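Local coordinates for protein DyP-type peroxidase (Pleurotus ostreatus PC15, PDB 6FSK) that probably oxidises dyes and, at a non-canonical site, Mn(II), using a heme b cofactor as a peroxidase of the dye-decolorizing family, at residues L3-L13 against P214-N222; Q102-D111 against F120-D131. The protein carries 1 engineered substitution. All coordinates share one frame; numbering follows the deposited sequence.

Contact 1: L3-L13 against P214-N222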
loop_
_atom_site.group_PDB
_atom_site.type_symbol
_atom_site.label_atom_id
_atom_site.label_comp_id
_atom_site.label_asym_id
_atom_site.label_seq_id
_atom_site.Cartn_x
_atom_site.Cartn_y
_atom_site.Cartn_z
ATOM N N LEU A 3 0.702 15.406 19.212
ATOM C CA LEU A 3 0.473 13.959 19.200
ATOM C C LEU A 3 1.352 13.287 20.238
ATOM O O LEU A 3 2.541 13.626 20.342
ATOM C CB LEU A 3 0.866 13.356 17.839
ATOM C CG LEU A 3 0.140 13.930 16.656
ATOM C CD1 LEU A 3 0.594 13.235 15.389
ATOM C CD2 LEU A 3 -1.342 13.833 16.755
ATOM N N ASP A 4 0.775 12.271 20.904
ATOM C CA ASP A 4 1.525 11.530 21.854
ATOM C C ASP A 4 2.219 10.412 21.102
ATOM O O ASP A 4 1.631 9.335 20.936
ATOM C CB ASP A 4 0.656 10.958 22.954
ATOM C CG ASP A 4 1.484 10.212 24.016
ATOM O OD1 ASP A 4 2.716 10.111 23.932
ATOM O OD2 ASP A 4 0.843 9.742 24.946
ATOM N N LEU A 5 3.445 10.636 20.685
ATOM C CA LEU A 5 4.117 9.632 19.824
ATOM C C LEU A 5 4.483 8.355 20.580
ATOM O O LEU A 5 4.734 7.289 19.965
ATOM C CB LEU A 5 5.351 10.202 19.181
ATOM C CG LEU A 5 5.116 11.364 18.223
ATOM C CD1 LEU A 5 6.471 11.749 17.594
ATOM C CD2 LEU A 5 4.074 11.089 17.156
ATOM N N ASN A 6 4.563 8.450 21.908
ATOM C CA ASN A 6 4.639 7.243 22.761
ATOM C C ASN A 6 3.422 6.370 22.773
ATOM O O ASN A 6 3.480 5.242 23.312
ATOM C CB ASN A 6 4.893 7.617 24.218
ATOM C CG ASN A 6 6.201 8.279 24.385
ATOM O OD1 ASN A 6 7.239 7.701 24.156
ATOM N ND2 ASN A 6 6.167 9.541 24.759
ATOM N N ASN A 7 2.301 6.849 22.264
ATOM C CA ASN A 7 1.028 6.146 22.331
ATOM C C ASN A 7 0.675 5.499 20.968
ATOM O O ASN A 7 -0.277 4.763 20.910
ATOM C CB ASN A 7 -0.154 7.038 22.772
ATOM C CG ASN A 7 -1.335 6.265 23.267
ATOM O OD1 ASN A 7 -1.200 5.246 23.953
ATOM N ND2 ASN A 7 -2.486 6.698 22.840
ATOM N N ILE A 8 1.459 5.807 19.947
ATOM C CA ILE A 8 1.124 5.401 18.528
ATOM C C ILE A 8 2.097 4.306 18.093
ATOM O O ILE A 8 3.330 4.421 18.221
ATOM C CB ILE A 8 1.244 6.634 17.598
ATOM C CG1 ILE A 8 0.153 7.633 17.977
ATOM C CG2 ILE A 8 1.039 6.232 16.145
ATOM C CD1 ILE A 8 0.483 9.070 17.601
ATOM N N GLN A 9 1.574 3.237 17.525
ATOM C CA GLN A 9 2.433 2.241 16.987
ATOM C C GLN A 9 3.279 2.748 15.843
ATOM O O GLN A 9 2.794 3.402 14.927
ATOM C CB GLN A 9 1.633 0.965 16.595
ATOM C CG GLN A 9 1.016 0.193 17.760
ATOM C CD GLN A 9 0.565 -1.191 17.326
ATOM O OE1 GLN A 9 1.418 -1.969 16.872
ATOM N NE2 GLN A 9 -0.698 -1.515 17.509
ATOM N N GLY A 10 4.558 2.355 15.901
ATOM C CA GLY A 10 5.606 2.977 15.114
ATOM C C GLY A 10 5.567 2.714 13.604
ATOM O O GLY A 10 6.086 3.488 12.845
ATOM N N ASP A 11 4.829 1.694 13.179
ATOM C CA ASP A 11 4.732 1.550 11.735
ATOM C C ASP A 11 3.841 2.560 11.099
ATOM O O ASP A 11 3.981 2.746 9.864
ATOM C CB ASP A 11 4.204 0.170 11.333
ATOM C CG ASP A 11 4.646 -0.266 9.906
ATOM O OD1 ASP A 11 5.820 0.048 9.533
ATOM O OD2 ASP A 11 3.866 -1.001 9.272
ATOM N N ILE A 12 2.950 3.219 11.848
ATOM C CA ILE A 12 1.943 4.089 11.282
ATOM C C ILE A 12 2.652 5.422 10.907
ATOM O O ILE A 12 2.611 5.836 9.790
ATOM C CB ILE A 12 0.753 4.323 12.249
ATOM C CG1 ILE A 12 0.096 3.033 12.689
ATOM C CG2 ILE A 12 -0.229 5.264 11.655
ATOM C CD1 ILE A 12 -0.713 3.153 13.919
ATOM N N LEU A 13 3.199 6.132 11.901
ATOM C CA LEU A 13 3.922 7.395 11.713
ATOM C C LEU A 13 5.388 7.068 12.011
ATOM O O LEU A 13 5.788 6.731 13.138
ATOM C CB LEU A 13 3.411 8.492 12.620
ATOM C CG LEU A 13 1.975 8.944 12.427
ATOM C CD1 LEU A 13 1.606 10.088 13.395
ATOM C CD2 LEU A 13 1.682 9.402 11.014
ATOM N N PRO A 214 -3.716 15.027 11.002
ATOM C CA PRO A 214 -3.347 13.677 11.489
ATOM C C PRO A 214 -4.573 12.763 11.538
ATOM O O PRO A 214 -4.408 11.523 11.482
ATOM C CB PRO A 214 -2.722 13.949 12.868
ATOM C CG PRO A 214 -3.365 15.253 13.301
ATOM C CD PRO A 214 -3.384 16.048 12.020
ATOM N N GLY A 215 -5.800 13.266 11.723
ATOM C CA GLY A 215 -7.005 12.466 11.742
ATOM C C GLY A 215 -7.394 11.808 10.454
ATOM O O GLY A 215 -8.323 11.004 10.448
ATOM N N PHE A 216 -6.666 12.087 9.353
ATOM C CA PHE A 216 -6.857 11.299 8.103
ATOM C C PHE A 216 -6.051 9.983 8.201
ATOM O O PHE A 216 -6.291 9.110 7.363
ATOM C CB PHE A 216 -6.431 12.129 6.907
ATOM C CG PHE A 216 -7.385 13.252 6.647
ATOM C CD1 PHE A 216 -8.710 13.020 6.285
ATOM C CD2 PHE A 216 -6.994 14.573 6.853
ATOM C CE1 PHE A 216 -9.623 14.075 6.112
ATOM C CE2 PHE A 216 -7.923 15.567 6.672
ATOM C CZ PHE A 216 -9.234 15.356 6.347
ATOM N N ILE A 217 -5.188 9.869 9.201
ATOM C CA ILE A 217 -4.350 8.651 9.404
ATOM C C ILE A 217 -4.691 7.980 10.704
ATOM O O ILE A 217 -4.761 6.733 10.742
ATOM C CB ILE A 217 -2.835 8.968 9.356
ATOM C CG1 ILE A 217 -2.433 9.673 8.032
ATOM C CG2 ILE A 217 -1.943 7.715 9.635
ATOM C CD1 ILE A 217 -2.723 8.879 6.738
ATOM N N LEU A 218 -4.884 8.758 11.774
ATOM C CA LEU A 218 -5.147 8.269 13.086
ATOM C C LEU A 218 -6.545 8.544 13.469
ATOM O O LEU A 218 -6.987 9.680 13.397
ATOM C CB LEU A 218 -4.204 8.975 14.037
ATOM C CG LEU A 218 -2.701 8.814 13.918
ATOM C CD1 LEU A 218 -1.943 9.834 14.801
ATOM C CD2 LEU A 218 -2.294 7.416 14.263
ATOM N N ALA A 219 -7.275 7.539 13.983
ATOM C CA ALA A 219 -8.619 7.765 14.457
ATOM C C ALA A 219 -8.683 8.750 15.658
ATOM O O ALA A 219 -7.784 8.765 16.501
ATOM C CB ALA A 219 -9.249 6.459 14.877
ATOM N N LYS A 220 -9.737 9.558 15.574
ATOM C CA LYS A 220 -10.096 10.557 16.596
ATOM C C LYS A 220 -9.030 11.599 16.831
ATOM O O LYS A 220 -8.926 12.151 17.920
ATOM C CB LYS A 220 -10.432 9.874 17.916
ATOM C CG LYS A 220 -11.556 8.865 17.791
ATOM C CD LYS A 220 -12.079 8.320 19.114
ATOM C CE LYS A 220 -12.577 9.405 20.061
ATOM N NZ LYS A 220 -14.020 9.629 19.996
ATOM N N GLU A 221 -8.209 11.879 15.847
ATOM C CA GLU A 221 -7.328 13.065 15.891
ATOM C C GLU A 221 -7.919 14.070 14.965
ATOM O O GLU A 221 -8.864 13.827 14.239
ATOM C CB GLU A 221 -5.896 12.698 15.499
ATOM C CG GLU A 221 -5.136 11.898 16.519
ATOM C CD GLU A 221 -4.718 12.649 17.789
ATOM O OE1 GLU A 221 -5.002 13.877 17.908
ATOM O OE2 GLU A 221 -4.099 12.009 18.664
ATOM N N ASN A 222 -7.406 15.289 15.047
ATOM C CA ASN A 222 -7.977 16.385 14.263
ATOM C C ASN A 222 -8.049 16.051 12.773
ATOM O O ASN A 222 -7.016 15.641 12.198
ATOM C CB ASN A 222 -7.043 17.573 14.496
ATOM C CG ASN A 222 -7.496 18.810 13.803
ATOM O OD1 ASN A 222 -8.684 19.088 13.767
ATOM N ND2 ASN A 222 -6.546 19.590 13.283
HETATM O O HOH W 1 -2.106 11.917 20.819
#
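The carboxylate of Glu-221 lies with one face under Leu-3: CD2 sits almost straight above CD at 3.7 Å and is equally far from OE1 and OE2. At OE2 a water takes over, 2.9 Å from that oxygen; it accepts the N-H of Asp-4 and is placed to donate a hydrogen bond to OE2. Beside the carboxylate, the puckered ring of Pro-214 offers its CB to the same Leu-3 methyl, CD2, 4.1 Å off. Here the N-terminal arm of the DyP fold, ahead of strand 20-28, the first of the N-terminal of its two ferredoxin-like halves, packs on a loop of the C-terminal half. That loop is a short 3-10 turn, 214-216, followed by a type II beta turn from Leu-218 to Glu-221.

Leu-218, the first residue of that turn, forks into the arm. CD1 meets Leu-13 CD1 tip to tip at 3.8 Å and reaches Ile-8 CD1 as well, from a side chain lying roughly at right angles to its own. CD2 turns to the CG2 methyls of Ile-8 and Ile-12. Cut back to an alanine, Leu-218 would lose both methyl branches, which is likely to open a gap among Ile-8, Ile-12 and Leu-13, whose methyls would lack their shared partner. Ile-12 and Ile-217 lie alongside one another, running in opposite senses, while Val-198 of strand 197-198 touches Leu-13, Pro-214 and Ile-217. No direct hydrogen bond joins the two segments. With CG1 beside its backbone N (chi1 -56°), Ile-217 has CG2 opposite that nitrogen, and this methyl makes the shortest apolar contact, 3.6 Å to Ile-12 CG2.

Contact 2: Q102-D111 against F120-D131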
loop_
_atom_site.group_PDB
_atom_site.type_symbol
_atom_site.label_atom_id
_atom_site.label_comp_id
_atom_site.label_asym_id
_atom_site.label_seq_id
_atom_site.Cartn_x
_atom_site.Cartn_y
_atom_site.Cartn_z
ATOM N N GLN A 102 -12.050 -8.377 4.492
ATOM C CA GLN A 102 -11.527 -8.347 3.177
ATOM C C GLN A 102 -11.964 -9.557 2.361
ATOM O O GLN A 102 -12.086 -9.448 1.150
ATOM C CB GLN A 102 -10.029 -8.165 3.101
ATOM C CG GLN A 102 -9.600 -7.591 1.719
ATOM C CD GLN A 102 -8.119 -7.533 1.557
ATOM O OE1 GLN A 102 -7.537 -8.261 0.715
ATOM N NE2 GLN A 102 -7.442 -6.653 2.359
ATOM N N ARG A 103 -12.099 -10.737 2.986
ATOM C CA ARG A 103 -12.546 -11.878 2.173
ATOM C C ARG A 103 -13.880 -11.608 1.416
ATOM O O ARG A 103 -14.003 -11.908 0.185
ATOM C CB ARG A 103 -12.742 -13.107 3.038
ATOM C CG ARG A 103 -11.492 -13.779 3.494
ATOM C CD ARG A 103 -11.697 -14.873 4.566
ATOM N NE ARG A 103 -12.315 -14.280 5.772
ATOM C CZ ARG A 103 -12.841 -15.030 6.699
ATOM N NH1 ARG A 103 -12.775 -16.368 6.582
ATOM N NH2 ARG A 103 -13.418 -14.463 7.729
ATOM N N LYS A 104 -14.850 -10.931 2.063
ATOM C CA LYS A 104 -16.119 -10.570 1.403
ATOM C C LYS A 104 -15.945 -9.318 0.544
ATOM O O LYS A 104 -16.425 -9.246 -0.566
ATOM C CB LYS A 104 -17.198 -10.320 2.417
ATOM C CG LYS A 104 -17.735 -11.608 2.969
ATOM C CD LYS A 104 -18.722 -11.373 4.060
ATOM C CE LYS A 104 -19.210 -12.709 4.621
ATOM N NZ LYS A 104 -19.608 -12.476 6.025
ATOM N N ASP A 105 -15.137 -8.358 1.023
ATOM C CA ASP A 105 -14.992 -7.088 0.306
ATOM C C ASP A 105 -14.235 -7.282 -1.020
ATOM O O ASP A 105 -14.394 -6.498 -1.943
ATOM C CB ASP A 105 -14.233 -6.082 1.168
ATOM C CG ASP A 105 -14.468 -4.632 0.760
ATOM O OD1 ASP A 105 -15.603 -4.253 0.475
ATOM O OD2 ASP A 105 -13.449 -3.814 0.758
ATOM N N ALA A 106 -13.441 -8.354 -1.105
ATOM C CA ALA A 106 -12.630 -8.635 -2.255
ATOM C C ALA A 106 -13.496 -8.804 -3.520
ATOM O O ALA A 106 -13.076 -8.545 -4.644
ATOM C CB ALA A 106 -11.819 -9.903 -2.044
ATOM N N GLU A 107 -14.766 -9.192 -3.364
ATOM C CA GLU A 107 -15.663 -9.253 -4.524
ATOM C C GLU A 107 -15.784 -7.882 -5.179
ATOM O O GLU A 107 -15.560 -7.747 -6.376
ATOM C CB GLU A 107 -17.060 -9.720 -4.081
ATOM C CG GLU A 107 -17.975 -10.011 -5.272
ATOM C CD GLU A 107 -19.372 -10.488 -4.901
ATOM O OE1 GLU A 107 -19.682 -10.734 -3.696
ATOM O OE2 GLU A 107 -20.163 -10.674 -5.887
ATOM N N ILE A 108 -16.053 -6.868 -4.359
ATOM C CA ILE A 108 -16.148 -5.508 -4.862
ATOM C C ILE A 108 -14.806 -4.936 -5.267
ATOM O O ILE A 108 -14.746 -4.142 -6.231
ATOM C CB ILE A 108 -16.938 -4.657 -3.886
ATOM C CG1 ILE A 108 -18.461 -5.102 -3.995
ATOM C CG2 ILE A 108 -16.782 -3.188 -4.141
ATOM C CD1 ILE A 108 -19.258 -4.434 -2.893
ATOM N N LEU A 109 -13.743 -5.371 -4.588
ATOM C CA LEU A 109 -12.387 -4.934 -5.005
ATOM C C LEU A 109 -12.049 -5.400 -6.392
ATOM O O LEU A 109 -11.139 -4.841 -7.084
ATOM C CB LEU A 109 -11.284 -5.358 -4.041
ATOM C CG LEU A 109 -11.378 -4.914 -2.592
ATOM C CD1 LEU A 109 -10.243 -5.530 -1.784
ATOM C CD2 LEU A 109 -11.396 -3.422 -2.455
ATOM N N GLY A 110 -12.701 -6.469 -6.865
ATOM C CA GLY A 110 -12.439 -7.008 -8.187
ATOM C C GLY A 110 -11.557 -8.243 -8.243
ATOM O O GLY A 110 -11.148 -8.645 -9.350
ATOM N N ASP A 111 -11.268 -8.852 -7.112
ATOM C CA ASP A 111 -10.394 -10.002 -7.042
ATOM C C ASP A 111 -11.024 -11.148 -7.840
ATOM O O ASP A 111 -12.220 -11.340 -7.840
ATOM C CB ASP A 111 -10.193 -10.497 -5.620
ATOM C CG ASP A 111 -9.244 -9.611 -4.786
ATOM O OD1 ASP A 111 -9.086 -8.429 -5.171
ATOM O OD2 ASP A 111 -8.721 -10.050 -3.738
ATOM N N PHE A 120 -19.348 -15.185 -2.116
ATOM C CA PHE A 120 -18.132 -15.068 -2.934
ATOM C C PHE A 120 -16.946 -15.669 -2.202
ATOM O O PHE A 120 -16.798 -15.382 -1.018
ATOM C CB PHE A 120 -17.849 -13.594 -3.152
ATOM C CG PHE A 120 -16.575 -13.314 -3.931
ATOM C CD1 PHE A 120 -16.477 -13.504 -5.248
ATOM C CD2 PHE A 120 -15.454 -12.837 -3.256
ATOM C CE1 PHE A 120 -15.321 -13.244 -5.983
ATOM C CE2 PHE A 120 -14.322 -12.556 -3.977
ATOM C CZ PHE A 120 -14.243 -12.797 -5.345
ATOM N N THR A 121 -16.104 -16.487 -2.861
ATOM C CA THR A 121 -14.858 -16.913 -2.336
ATOM C C THR A 121 -13.773 -16.406 -3.227
ATOM O O THR A 121 -13.734 -16.745 -4.387
ATOM C CB THR A 121 -14.787 -18.449 -2.258
ATOM O OG1 THR A 121 -15.909 -18.844 -1.505
ATOM C CG2 THR A 121 -13.521 -18.949 -1.546
ATOM N N PRO A 122 -12.857 -15.545 -2.710
ATOM C CA PRO A 122 -11.800 -15.085 -3.594
ATOM C C PRO A 122 -10.813 -16.215 -3.889
ATOM O O PRO A 122 -10.645 -17.166 -3.020
ATOM C CB PRO A 122 -11.058 -14.019 -2.708
ATOM C CG PRO A 122 -11.446 -14.272 -1.389
ATOM C CD PRO A 122 -12.785 -14.926 -1.366
ATOM N N ALA A 123 -10.108 -16.104 -5.013
ATOM C CA ALA A 123 -9.114 -17.118 -5.407
ATOM C C ALA A 123 -7.829 -16.777 -4.691
ATOM O O ALA A 123 -6.864 -16.233 -5.239
ATOM C CB ALA A 123 -8.935 -17.137 -6.866
ATOM N N TRP A 124 -7.818 -17.114 -3.401
ATOM C CA TRP A 124 -6.693 -16.838 -2.524
ATOM C C TRP A 124 -6.032 -18.123 -1.995
ATOM O O TRP A 124 -6.651 -19.214 -2.040
ATOM C CB TRP A 124 -7.176 -16.066 -1.304
ATOM C CG TRP A 124 -7.549 -14.613 -1.578
ATOM C CD1 TRP A 124 -7.380 -13.932 -2.674
ATOM C CD2 TRP A 124 -8.101 -13.725 -0.615
ATOM N NE1 TRP A 124 -7.831 -12.600 -2.531
ATOM C CE2 TRP A 124 -8.239 -12.455 -1.242
ATOM C CE3 TRP A 124 -8.349 -13.844 0.765
ATOM C CZ2 TRP A 124 -8.710 -11.361 -0.571
ATOM C CZ3 TRP A 124 -8.860 -12.773 1.437
ATOM C CH2 TRP A 124 -8.965 -11.500 0.744
ATOM N N GLU A 125 -4.797 -18.005 -1.535
ATOM C CA GLU A 125 -4.204 -19.127 -0.849
ATOM C C GLU A 125 -5.062 -19.560 0.327
ATOM O O GLU A 125 -5.722 -18.786 1.033
ATOM C CB GLU A 125 -2.812 -18.803 -0.356
ATOM C CG GLU A 125 -1.841 -18.483 -1.445
ATOM C CD GLU A 125 -0.445 -18.390 -1.035
ATOM O OE1 GLU A 125 -0.159 -18.443 0.186
ATOM O OE2 GLU A 125 0.389 -18.183 -1.952
ATOM N N ALA A 126 -5.116 -20.878 0.608
ATOM C CA ALA A 126 -6.038 -21.406 1.614
ATOM C C ALA A 126 -6.054 -20.772 2.974
ATOM O O ALA A 126 -7.134 -20.517 3.542
ATOM C CB ALA A 126 -5.845 -22.920 1.703
ATOM N N PRO A 127 -4.910 -20.442 3.517
ATOM C CA PRO A 127 -4.916 -19.891 4.856
ATOM C C PRO A 127 -5.638 -18.542 4.935
ATOM O O PRO A 127 -6.260 -18.203 5.935
ATOM C CB PRO A 127 -3.464 -19.746 5.207
ATOM C CG PRO A 127 -2.765 -20.674 4.293
ATOM C CD PRO A 127 -3.551 -20.831 3.058
ATOM N N PHE A 128 -5.650 -17.789 3.818
ATOM C CA PHE A 128 -6.329 -16.485 3.849
ATOM C C PHE A 128 -7.808 -16.546 3.661
ATOM O O PHE A 128 -8.502 -15.542 3.767
ATOM C CB PHE A 128 -5.635 -15.511 2.829
ATOM C CG PHE A 128 -4.244 -15.083 3.269
ATOM C CD1 PHE A 128 -4.120 -14.110 4.282
ATOM C CD2 PHE A 128 -3.096 -15.629 2.758
ATOM C CE1 PHE A 128 -2.866 -13.752 4.732
ATOM C CE2 PHE A 128 -1.822 -15.242 3.203
ATOM C CZ PHE A 128 -1.732 -14.285 4.169
ATOM N N LEU A 129 -8.309 -17.779 3.425
ATOM C CA LEU A 129 -9.708 -18.046 3.403
ATOM C C LEU A 129 -10.192 -18.386 4.778
ATOM O O LEU A 129 -11.389 -18.417 4.998
ATOM C CB LEU A 129 -10.047 -19.107 2.339
ATOM C CG LEU A 129 -9.772 -18.718 0.922
ATOM C CD1 LEU A 129 -10.189 -19.889 0.041
ATOM C CD2 LEU A 129 -10.549 -17.479 0.570
ATOM N N LYS A 130 -9.319 -18.603 5.733
ATOM C CA LYS A 130 -9.725 -18.822 7.128
ATOM C C LYS A 130 -9.951 -17.546 7.842
ATOM O O LYS A 130 -9.418 -16.495 7.459
ATOM C CB LYS A 130 -8.706 -19.640 7.892
ATOM C CG LYS A 130 -8.394 -20.964 7.270
ATOM C CD LYS A 130 -7.560 -21.874 8.174
ATOM C CE LYS A 130 -7.613 -23.337 7.669
ATOM N NZ LYS A 130 -7.392 -23.466 6.155
ATOM N N ASP A 131 -10.707 -17.572 8.928
ATOM C CA ASP A 131 -10.842 -16.394 9.769
ATOM C C ASP A 131 -9.485 -16.127 10.430
ATOM O O ASP A 131 -8.823 -16.985 11.041
ATOM C CB ASP A 131 -11.837 -16.660 10.930
ATOM C CG ASP A 131 -13.323 -16.696 10.510
ATOM O OD1 ASP A 131 -13.686 -16.622 9.362
ATOM O OD2 ASP A 131 -14.144 -16.824 11.479
#
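The guanidinium of Arg-103 stands perpendicular to the carboxylate of Asp-131 and grips it end-on, with NH1 and NH2 both on OD1. NH2 makes the shorter bond of this salt bridge, 2.7 Å to Asp-131 OD1, coming from above the carboxylate plane; NH1 uses the anti lone pair of the same oxygen. NH1 also donates to Leu-129 O at 2.9 Å, in the guanidinium plane but above the plane of that carbonyl. The bend at chi3 (-60°) turns the guanidinium into this loop, and Lys-130 O lies over one of its faces. Nearer the backbone, Arg-103 CG touches Trp-124 CZ3 at 3.5 Å.

The indole N-H of Trp-124 is met by Asp-111 OD2, which lies close to the ring plane; NE1 to OD2 is 3.0 Å. Pro-122 CG, from the same segment as the indole, lies over the centre of one of its faces, and Ala-106 CB meets CZ2. The ring of Phe-120 receives Glu-107 CB over one face in a CH-pi contact, 3.8 Å from the centroid, while Arg-103 O, buried without a hydrogen-bond partner, faces its edge.

Gly-110 ends the helix in a Schellman motif (phi 101°), from which Asp-111 turns toward the indole. Asp-111 also pairs through OD1 with Arg-243 of strand 238-247, and Glu-107 with Lys-115 in the adjoining hairpin. Helix 102-109, at 90° to strand 120-122 with axes 7.3 Å apart, rests on Tyr-469 of strand 462-472, with helix 393-401 alongside; Phe-128 touches strand 166-175.

Overall arrangement
Contact 1 joins the N-terminal arm to a loop some 200 residues later, and both segments of contact 2 fall between them along the chain. Their centres are 29 Å apart and their nearest atoms about 14 Å, so they do not touch. The large antiparallel sheet relates them: strand 462-472 is met by Gln-9 and Ile-12 of the arm and by Gln-102 and Asp-111 of contact 2. The side chain of Ile-217 is about 10 Å from the heme, that of Asp-111 about 9 Å. Contact 1 thus ties the N-terminal arm to the C-terminal part of the DyP fold, whereas contact 2 is a local hairpin-and-helix assembly within the N-terminal part, reaching the C-terminal part through Arg-243.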